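PDB 6HXP: citryl-CoA lyase from Hydrogenobacter thermophilus, which probably cleaves citryl-CoA into acetyl-CoA and oxaloacetate, as a lyase of the citrate synthase family that binds coenzyme A. Local coordinates for residues Y18-Y22 with L39-L45. Residues are numbered along the deposited sequence; the frame is centred on the assembly and turned at random.
Sequences YIRGY and LILKGEL
With its first two side-chain torsions both turned back (chi1 -59°, chi2 -66°) and the rest extended, Arg20 bends once and reaches across the C-terminal end of helix 33-42 to Ile40 O. The contact illustrates how the turn of a beta hairpin can bind the C-terminal end of a helix through one side chain: Arg20 and Gly21 are the central residues of the type I' turn linking strands 16-19 and 22-23. Arg20 NE and NH2 both hydrogen-bond side-on to Ile40 O, at 2.9 and 2.8 Å, and this oxygen lies in the guanidinium plane. NH2 comes almost head-on to the C=O bond, whereas NE sits above the carbonyl plane. Just before the guanidinium, Arg20 CD passes 3.8 Å from Gly43 CA, where the chain leaves the helix with positive phi. A leucine here, lacking both nitrogens, would probably leave the turn less firmly tied to the helix end and Ile40 O without these two donors. Apolar packing flanks the polar grip: Ile19 CG2 touches Ile40 CG1, and Leu39 CD1 meets the edge of the Tyr22 ring, 3.9 Å from Tyr22 CE2. NH2 of Arg250 from a second subunit hydrogen-bonds to Arg20 O and Gly43 O. At the phenol end, one water joins Tyr22 OH, Glu44 OE1 and Leu45 N, accepting from the last at 2.9 Å.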
ATOM      1  N   TYR A  18     -21.189 -16.137  -9.531  1.00 23.42           N
ATOM      2  CA  TYR A  18     -20.731 -17.501  -9.754  1.00 22.24           C
ATOM      3  C   TYR A  18     -19.230 -17.511  -9.592  1.00 22.06           C
ATOM      4  O   TYR A  18     -18.533 -16.697 -10.230  1.00 24.78           O
ATOM      5  CB  TYR A  18     -21.107 -17.986 -11.158  1.00 23.62           C
ATOM      6  CG  TYR A  18     -22.560 -18.383 -11.235  1.00 25.71           C
ATOM      7  CD1 TYR A  18     -23.567 -17.431 -11.121  1.00 30.03           C
ATOM      8  CD2 TYR A  18     -22.934 -19.720 -11.273  1.00 24.97           C
ATOM      9  CE1 TYR A  18     -24.916 -17.802 -11.130  1.00 33.80           C
ATOM     10  CE2 TYR A  18     -24.269 -20.091 -11.272  1.00 27.22           C
ATOM     11  CZ  TYR A  18     -25.247 -19.138 -11.156  1.00 33.71           C
ATOM     12  OH  TYR A  18     -26.552 -19.589 -11.114  1.00 38.69           O
ATOM     13  N   ILE A  19     -18.723 -18.364  -8.718  1.00 20.59           N
ATOM     14  CA  ILE A  19     -17.308 -18.528  -8.430  1.00 20.28           C
ATOM     15  C   ILE A  19     -16.847 -19.807  -9.129  1.00 21.09           C
ATOM     16  O   ILE A  19     -17.282 -20.883  -8.713  1.00 20.70           O
ATOM     17  CB  ILE A  19     -17.053 -18.659  -6.905  1.00 22.16           C
ATOM     18  CG1 ILE A  19     -17.605 -17.463  -6.118  1.00 24.79           C
ATOM     19  CG2 ILE A  19     -15.551 -18.868  -6.626  1.00 23.24           C
ATOM     20  CD1 ILE A  19     -16.998 -16.175  -6.353  1.00 25.36           C
ATOM     21  N   ARG A  20     -15.954 -19.705 -10.091  1.00 20.81           N
ATOM     22  CA  ARG A  20     -15.450 -20.883 -10.838  1.00 20.87           C
ATOM     23  C   ARG A  20     -16.640 -21.744 -11.280  1.00 23.55           C
ATOM     24  O   ARG A  20     -16.583 -22.983 -11.257  1.00 23.37           O
ATOM     25  CB  ARG A  20     -14.479 -21.669  -9.994  1.00 19.88           C
ATOM     26  CG  ARG A  20     -13.266 -20.873  -9.547  1.00 20.43           C
ATOM     27  CD  ARG A  20     -12.341 -20.455 -10.697  1.00 20.07           C
ATOM     28  NE  ARG A  20     -11.066 -19.969 -10.158  1.00 21.04           N
ATOM     29  CZ  ARG A  20     -10.062 -19.493 -10.894  1.00 22.90           C
ATOM     30  NH1 ARG A  20     -10.189 -19.391 -12.235  1.00 25.03           N
ATOM     31  NH2 ARG A  20      -8.933 -19.100 -10.308  1.00 23.22           N
ATOM     32  N   GLY A  21     -17.697 -21.090 -11.737  1.00 20.93           N
ATOM     33  CA  GLY A  21     -18.874 -21.772 -12.251  1.00 22.34           C
ATOM     34  C   GLY A  21     -19.915 -22.179 -11.242  1.00 22.39           C
ATOM     35  O   GLY A  21     -21.026 -22.552 -11.640  1.00 23.47           O
ATOM     36  N   TYR A  22     -19.608 -22.114  -9.949  1.00 20.31           N
ATOM     37  CA  TYR A  22     -20.602 -22.492  -8.943  1.00 19.48           C
ATOM     38  C   TYR A  22     -21.318 -21.271  -8.406  1.00 20.92           C
ATOM     39  O   TYR A  22     -20.668 -20.259  -8.119  1.00 21.51           O
ATOM     40  CB  TYR A  22     -19.939 -23.229  -7.772  1.00 19.56           C
ATOM     41  CG  TYR A  22     -19.357 -24.587  -8.140  1.00 21.94           C
ATOM     42  CD1 TYR A  22     -20.178 -25.687  -8.349  1.00 22.60           C
ATOM     43  CD2 TYR A  22     -17.993 -24.762  -8.288  1.00 21.83           C
ATOM     44  CE1 TYR A  22     -19.647 -26.926  -8.732  1.00 21.76           C
ATOM     45  CE2 TYR A  22     -17.446 -25.988  -8.644  1.00 22.81           C
ATOM     46  CZ  TYR A  22     -18.280 -27.073  -8.879  1.00 23.69           C
ATOM     47  OH  TYR A  22     -17.789 -28.297  -9.250  1.00 24.70           O
ATOM     48  N   LEU A  39     -11.261 -23.848  -3.819  1.00 17.77           N
ATOM     49  CA  LEU A  39     -11.990 -23.734  -5.084  1.00 17.51           C
ATOM     50  C   LEU A  39     -11.580 -22.495  -5.870  1.00 19.00           C
ATOM     51  O   LEU A  39     -11.336 -22.588  -7.086  1.00 19.84           O
ATOM     52  CB  LEU A  39     -13.494 -23.691  -4.782  1.00 18.42           C
ATOM     53  CG  LEU A  39     -14.393 -23.335  -5.971  1.00 20.70           C
ATOM     54  CD1 LEU A  39     -14.315 -24.374  -7.050  1.00 20.82           C
ATOM     55  CD2 LEU A  39     -15.822 -23.097  -5.500  1.00 20.59           C
ATOM     56  N   ILE A  40     -11.566 -21.307  -5.219  1.00 18.09           N
ATOM     57  CA  ILE A  40     -11.315 -20.115  -5.998  1.00 18.31           C
ATOM     58  C   ILE A  40      -9.912 -20.108  -6.558  1.00 18.93           C
ATOM     59  O   ILE A  40      -9.689 -19.588  -7.648  1.00 20.48           O
ATOM     60  CB  ILE A  40     -11.671 -18.842  -5.248  1.00 19.61           C
ATOM     61  CG1 ILE A  40     -11.852 -17.681  -6.296  1.00 20.21           C
ATOM     62  CG2 ILE A  40     -10.680 -18.496  -4.148  1.00 19.67           C
ATOM     63  CD1 ILE A  40     -12.495 -16.476  -5.652  1.00 20.50           C
ATOM     64  N   LEU A  41      -8.954 -20.660  -5.801  1.00 18.32           N
ATOM     65  CA  LEU A  41      -7.556 -20.678  -6.253  1.00 18.51           C
ATOM     66  C   LEU A  41      -7.271 -21.756  -7.283  1.00 21.69           C
ATOM     67  O   LEU A  41      -6.533 -21.518  -8.242  1.00 22.51           O
ATOM     68  CB  LEU A  41      -6.609 -20.826  -5.085  1.00 19.20           C
ATOM     69  CG  LEU A  41      -6.648 -19.722  -4.035  1.00 20.50           C
ATOM     70  CD1 LEU A  41      -5.682 -20.023  -2.909  1.00 22.07           C
ATOM     71  CD2 LEU A  41      -6.380 -18.359  -4.677  1.00 21.32           C
ATOM     72  N   LYS A  42      -7.772 -22.979  -7.039  1.00 20.07           N
ATOM     73  CA  LYS A  42      -7.484 -24.105  -7.941  1.00 20.07           C
ATOM     74  C   LYS A  42      -8.394 -24.132  -9.159  1.00 21.98           C
ATOM     75  O   LYS A  42      -7.994 -24.619 -10.222  1.00 23.39           O
ATOM     76  CB  LYS A  42      -7.686 -25.432  -7.173  1.00 20.36           C
ATOM     77  CG  LYS A  42      -7.207 -26.701  -7.950  1.00 23.78           C
ATOM     78  CD  LYS A  42      -5.648 -26.862  -7.839  1.00 27.06           C
ATOM     79  CE  LYS A  42      -4.984 -27.966  -8.567  1.00 36.98           C
ATOM     80  NZ  LYS A  42      -5.392 -29.279  -8.018  1.00 41.62           N
ATOM     81  N   GLY A  43      -9.636 -23.736  -8.974  1.00 20.15           N
ATOM     82  CA  GLY A  43     -10.650 -23.749 -10.026  1.00 21.24           C
ATOM     83  C   GLY A  43     -11.602 -24.927  -9.928  1.00 22.87           C
ATOM     84  O   GLY A  43     -12.548 -25.012 -10.726  1.00 22.42           O
ATOM     85  N   GLU A  44     -11.384 -25.825  -8.998  1.00 20.98           N
ATOM     86  CA  GLU A  44     -12.218 -27.014  -8.792  1.00 20.80           C
ATOM     87  C   GLU A  44     -12.372 -27.291  -7.320  1.00 21.91           C
ATOM     88  O   GLU A  44     -11.579 -26.811  -6.498  1.00 20.77           O
ATOM     89  CB  GLU A  44     -11.595 -28.232  -9.474  1.00 23.94           C
ATOM     90  CG  GLU A  44     -11.349 -28.067 -10.974  1.00 25.09           C
ATOM     91  CD  GLU A  44     -12.600 -27.863 -11.821  1.00 25.91           C
ATOM     92  OE1 GLU A  44     -13.707 -28.216 -11.362  1.00 26.52           O
ATOM     93  OE2 GLU A  44     -12.464 -27.395 -12.970  1.00 27.10           O
ATOM     94  N   LEU A  45     -13.383 -28.071  -6.962  1.00 21.29           N
ATOM     95  CA  LEU A  45     -13.638 -28.391  -5.570  1.00 21.18           C
ATOM     96  C   LEU A  45     -12.521 -29.273  -5.031  1.00 23.12           C
ATOM     97  O   LEU A  45     -11.949 -30.131  -5.719  1.00 23.74           O
ATOM     98  CB  LEU A  45     -14.970 -29.173  -5.448  1.00 21.61           C
ATOM     99  CG  LEU A  45     -16.230 -28.372  -5.787  1.00 23.43           C
ATOM    100  CD1 LEU A  45     -17.427 -29.343  -5.918  1.00 23.67           C
ATOM    101  CD2 LEU A  45     -16.515 -27.313  -4.752  1.00 23.23           C
TER
HETATM  102  O   HOH W   1     -15.158 -28.918  -9.146  1.00 22.85           O